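Beta subunit of a putative Aromatic-ring-hydroxylating dioxygenase (Novosphingobium aromaticivorans DSM 12444, PDB 3EBY) probably serves as the beta subunit of a dioxygenase that adds both atoms of molecular oxygen to aromatic rings. Local coordinates at residues S14-D17 / D18-A22; Y23-C26 / L27-R31. All coordinates share one frame; numbering follows the deposited sequence.

Interaction 1 of 2, residues S14-D17 / D18-A22; sequences SAID and DFNAA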
loop_
_atom_site.group_PDB
_atom_site.type_symbol
_atom_site.label_atom_id
_atom_site.label_comp_id
_atom_site.label_asym_id
_atom_site.label_seq_id
_atom_site.Cartn_x
_atom_site.Cartn_y
_atom_site.Cartn_z
ATOM N N SER A 14 -8.945 -10.255 -8.746
ATOM C CA SER A 14 -7.546 -10.440 -9.118
ATOM C C SER A 14 -7.185 -9.651 -10.367
ATOM O O SER A 14 -6.086 -9.098 -10.450
ATOM C CB SER A 14 -7.226 -11.925 -9.341
ATOM O OG SER A 14 -7.350 -12.648 -8.148
ATOM N N ALA A 15 -8.069 -9.682 -11.373
ATOM C CA ALA A 15 -7.849 -8.940 -12.633
ATOM C C ALA A 15 -7.646 -7.429 -12.371
ATOM O O ALA A 15 -6.723 -6.797 -12.910
ATOM C CB ALA A 15 -9.060 -9.184 -13.622
ATOM N N ILE A 16 -8.483 -6.863 -11.519
ATOM C CA ILE A 16 -8.438 -5.436 -11.228
ATOM C C ILE A 16 -7.214 -5.102 -10.374
ATOM O O ILE A 16 -6.516 -4.108 -10.637
ATOM C CB ILE A 16 -9.769 -4.950 -10.574
ATOM C CG1 ILE A 16 -10.884 -4.947 -11.649
ATOM C CG2 ILE A 16 -9.606 -3.585 -9.937
ATOM C CD1 ILE A 16 -12.269 -4.827 -11.097
ATOM N N ASP A 17 -6.941 -5.913 -9.353
ATOM C CA ASP A 17 -5.757 -5.665 -8.550
ATOM C C ASP A 17 -4.445 -5.808 -9.378
ATOM O O ASP A 17 -3.548 -4.985 -9.251
ATOM C CB ASP A 17 -5.727 -6.564 -7.310
ATOM C CG ASP A 17 -6.764 -6.165 -6.249
ATOM O OD1 ASP A 17 -7.094 -4.958 -6.133
ATOM O OD2 ASP A 17 -7.190 -7.071 -5.475
ATOM N N ASP A 18 -4.386 -6.784 -10.285
ATOM C CA ASP A 18 -3.231 -6.935 -11.198
ATOM C C ASP A 18 -3.104 -5.707 -12.117
ATOM O O ASP A 18 -2.019 -5.129 -12.263
ATOM C CB ASP A 18 -3.400 -8.178 -12.081
ATOM C CG ASP A 18 -3.103 -9.477 -11.359
ATOM O OD1 ASP A 18 -2.550 -9.481 -10.250
ATOM O OD2 ASP A 18 -3.351 -10.533 -11.990
ATOM N N PHE A 19 -4.233 -5.277 -12.680
ATOM C CA PHE A 19 -4.272 -4.080 -13.512
ATOM C C PHE A 19 -3.672 -2.886 -12.747
ATOM O O PHE A 19 -2.800 -2.175 -13.265
ATOM C CB PHE A 19 -5.725 -3.760 -13.931
ATOM C CG PHE A 19 -5.856 -2.515 -14.773
ATOM C CD1 PHE A 19 -5.813 -1.261 -14.185
ATOM C CD2 PHE A 19 -5.905 -2.601 -16.166
ATOM C CE1 PHE A 19 -5.885 -0.124 -14.931
ATOM C CE2 PHE A 19 -5.949 -1.441 -16.944
ATOM C CZ PHE A 19 -5.931 -0.193 -16.312
ATOM N N ASN A 20 -4.126 -2.660 -11.509
ATOM C CA ASN A 20 -3.651 -1.492 -10.748
ATOM C C ASN A 20 -2.142 -1.567 -10.445
ATOM O O ASN A 20 -1.443 -0.566 -10.565
ATOM C CB ASN A 20 -4.467 -1.291 -9.458
ATOM C CG ASN A 20 -5.826 -0.636 -9.726
ATOM O OD1 ASN A 20 -6.029 -0.053 -10.784
ATOM N ND2 ASN A 20 -6.801 -0.870 -8.832
ATOM N N ALA A 21 -1.654 -2.752 -10.090
ATOM C CA ALA A 21 -0.210 -2.933 -9.829
ATOM C C ALA A 21 0.625 -2.545 -11.058
ATOM O O ALA A 21 1.571 -1.765 -10.962
ATOM C CB ALA A 21 0.083 -4.372 -9.388
ATOM N N ALA A 22 0.203 -3.018 -12.234
ATOM C CA ALA A 22 0.904 -2.768 -13.484
ATOM C C ALA A 22 0.737 -1.323 -13.952
ATOM O O ALA A 22 1.647 -0.760 -14.502
ATOM C CB ALA A 22 0.406 -3.715 -14.555
HETATM O O HOH W 1 -5.710 -2.510 -6.492
#
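Four backbone hydrogen bonds join S14-D17 to D18-A22, each reaching four residues back, as in a regular alpha helix. D18 N donates to S14 O at 2.9 Å, F19 N to A15 O, N20 N to I16 O, and A21 N to D17 O at 3.0 Å. All are fairly straight.

The second link is a water bridge. The water donates to D17 OD1 at 2.8 Å and accepts from N20 ND2 at 3.1 Å. It spans one turn between two buried polar side chains. Each has a further grip: D17 OD1 also takes the backbone N of A95 and OD2 bonds to Q13, while N20 OD1 is held by R146.

Direct side-chain contact is slight. I16 and N20 lie alongside each other in the same direction. I16 CG2, set anti to the backbone N, is the branch that reaches N20 ND2, 4.1 Å away.

D18 swings its carboxylate back beside S14 O, with CG 3.1 Å from that oxygen. No bond forms there; D18 OD1 instead makes a salt bridge to R94 of the second subunit.

This is the middle of helix 8-28, which packs on the curved sheet of an NTF2-like fold. I16 and N20 rest on strands 87-101 and 104-116. F19 meets F134 of strand 122-135 edge-to-face. D18 and A21 turn to the second subunit.

Interaction 2 of 2, residues Y23-C26 / L27-R31; sequences YGLC and LDDDR
Y23 holds its ring anti to the backbone N (chi1 177°), while L27 has CG anti to its carbonyl carbon (chi1 -67°). These settings bring the two side chains together one turn apart. The leucine methyl meets the ring at a slant, and L27 CD1 comes to 3.5 Å from Y23 CE1. The hydroxyl end of Y23 is fixed elsewhere, by the C-terminal carboxylate of I163 and by W35.

R31 folds back over the helix end. One face of its guanidinium lies over C26 CA, with NH2 3.5 Å from that carbon. The edge of the same group meets D29. NH2 gives D29 OD2 a nearly straight salt-bridge bond of 3.1 Å, on the anti side of the carboxylate and somewhat out of its plane, though in the guanidinium plane. NE adds a weak one. The positive group thus sits by the C-terminal turn, where it probably suits the helix dipole. D29 OD1 pairs with K129 of the second subunit. With an alanine at D29, R31 and that lysine are both likely to lose their carboxylate mate, and the guanidinium would be freer to turn.

The backbone closes the helix with a Schellman motif. D30 takes a positive phi, D30 N returns to L27 O at 3.0 Å, and R31 N reaches C26 O at 2.9 Å. Just before the motif the bonding is still helical: D29 N to L25 O, 2.8 Å.

The contact ends helix 8-28. L27 and D28 face strand 87-101, where D28 OD1 bonds to H90. Y23 meets R146 of strand 142-150 by cation-pi. L25 packs on V96 of the second subunit, and D30 pairs with R78 of helix 67-79.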
loop_
_atom_site.group_PDB
_atom_site.type_symbol
_atom_site.label_atom_id
_atom_site.label_comp_id
_atom_site.label_asym_id
_atom_site.label_seq_id
_atom_site.Cartn_x
_atom_site.Cartn_y
_atom_site.Cartn_z
ATOM N N TYR A 23 -0.417 -0.727 -13.637
ATOM C CA TYR A 23 -0.698 0.674 -13.974
ATOM C C TYR A 23 0.281 1.591 -13.203
ATOM O O TYR A 23 0.903 2.510 -13.767
ATOM C CB TYR A 23 -2.163 0.997 -13.613
ATOM C CG TYR A 23 -2.599 2.443 -13.849
ATOM C CD1 TYR A 23 -2.303 3.450 -12.926
ATOM C CD2 TYR A 23 -3.329 2.795 -14.979
ATOM C CE1 TYR A 23 -2.698 4.761 -13.149
ATOM C CE2 TYR A 23 -3.727 4.124 -15.197
ATOM C CZ TYR A 23 -3.383 5.091 -14.300
ATOM O OH TYR A 23 -3.820 6.395 -14.499
ATOM N N GLY A 24 0.409 1.356 -11.907
ATOM C CA GLY A 24 1.349 2.141 -11.100
ATOM C C GLY A 24 2.778 1.996 -11.576
ATOM O O GLY A 24 3.517 2.978 -11.625
ATOM N N LEU A 25 3.191 0.758 -11.897
ATOM C CA LEU A 25 4.593 0.510 -12.301
ATOM C C LEU A 25 4.894 1.111 -13.680
ATOM O O LEU A 25 5.978 1.649 -13.895
ATOM C CB LEU A 25 4.941 -0.980 -12.269
ATOM C CG LEU A 25 5.427 -1.488 -10.891
ATOM C CD1 LEU A 25 5.678 -2.989 -10.942
ATOM C CD2 LEU A 25 6.687 -0.744 -10.431
ATOM N N CYS A 26 3.917 1.051 -14.588
ATOM C CA CYS A 26 4.032 1.669 -15.919
ATOM C C CYS A 26 4.370 3.167 -15.798
ATOM O O CYS A 26 5.357 3.640 -16.388
ATOM C CB CYS A 26 2.708 1.428 -16.693
ATOM S SG CYS A 26 2.355 2.595 -17.920
ATOM N N LEU A 27 3.648 3.883 -14.941
ATOM C CA LEU A 27 3.896 5.314 -14.758
ATOM C C LEU A 27 5.211 5.592 -14.011
ATOM O O LEU A 27 5.997 6.455 -14.424
ATOM C CB LEU A 27 2.710 6.003 -14.041
ATOM C CG LEU A 27 1.414 6.024 -14.895
ATOM C CD1 LEU A 27 0.163 6.508 -14.061
ATOM C CD2 LEU A 27 1.635 6.858 -16.129
ATOM N N ASP A 28 5.473 4.814 -12.962
ATOM C CA ASP A 28 6.667 5.026 -12.136
ATOM C C ASP A 28 7.960 4.728 -12.908
ATOM O O ASP A 28 8.971 5.394 -12.700
ATOM C CB ASP A 28 6.614 4.167 -10.910
ATOM C CG ASP A 28 5.462 4.534 -9.974
ATOM O OD1 ASP A 28 4.864 5.635 -10.134
ATOM O OD2 ASP A 28 5.162 3.705 -9.095
ATOM N N ASP A 29 7.898 3.734 -13.806
ATOM C CA ASP A 29 9.033 3.332 -14.640
ATOM C C ASP A 29 9.227 4.302 -15.833
ATOM O O ASP A 29 10.135 4.098 -16.657
ATOM C CB ASP A 29 8.807 1.915 -15.210
ATOM C CG ASP A 29 9.031 0.804 -14.202
ATOM O OD1 ASP A 29 9.603 1.065 -13.123
ATOM O OD2 ASP A 29 8.714 -0.370 -14.565
ATOM N N ASP A 30 8.317 5.270 -15.972
ATOM C CA ASP A 30 8.308 6.192 -17.111
ATOM C C ASP A 30 8.100 5.456 -18.448
ATOM O O ASP A 30 8.623 5.874 -19.482
ATOM C CB ASP A 30 9.608 7.003 -17.150
ATOM C CG ASP A 30 9.541 8.170 -18.119
ATOM O OD1 ASP A 30 8.548 8.910 -18.090
ATOM O OD2 ASP A 30 10.532 8.379 -18.828
ATOM N N ARG A 31 7.315 4.379 -18.431
ATOM C CA ARG A 31 6.889 3.715 -19.669
ATOM C C ARG A 31 5.566 4.330 -20.130
ATOM O O ARG A 31 4.549 3.648 -20.275
ATOM C CB ARG A 31 6.797 2.197 -19.471
ATOM C CG ARG A 31 8.167 1.564 -19.321
ATOM C CD ARG A 31 8.125 0.073 -19.216
ATOM N NE ARG A 31 7.756 -0.356 -17.874
ATOM C CZ ARG A 31 6.548 -0.807 -17.540
ATOM N NH1 ARG A 31 5.616 -0.963 -18.459
ATOM N NH2 ARG A 31 6.260 -1.065 -16.284
#

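How the interactions relate
Both contacts belong to helix 8-28 and follow one another along it, their centres about 13 Å apart. Interaction 1 is mid-helix: regular backbone bonds and a water bridge, with little direct side-chain contact. Interaction 2 is the C-terminal end: a Schellman motif, a ring-to-leucine contact and a salt bridge. In each, one face goes inward to the sheet, and R146 serves both, through N20 and Y23. Another face goes to the second subunit, where D18 and D29 each pair with a basic residue and A21 and L25 both pack on V96 of the second subunit. Interaction 1 is partly buried. Interaction 2 is mostly buried, but D30 and R31 are exposed.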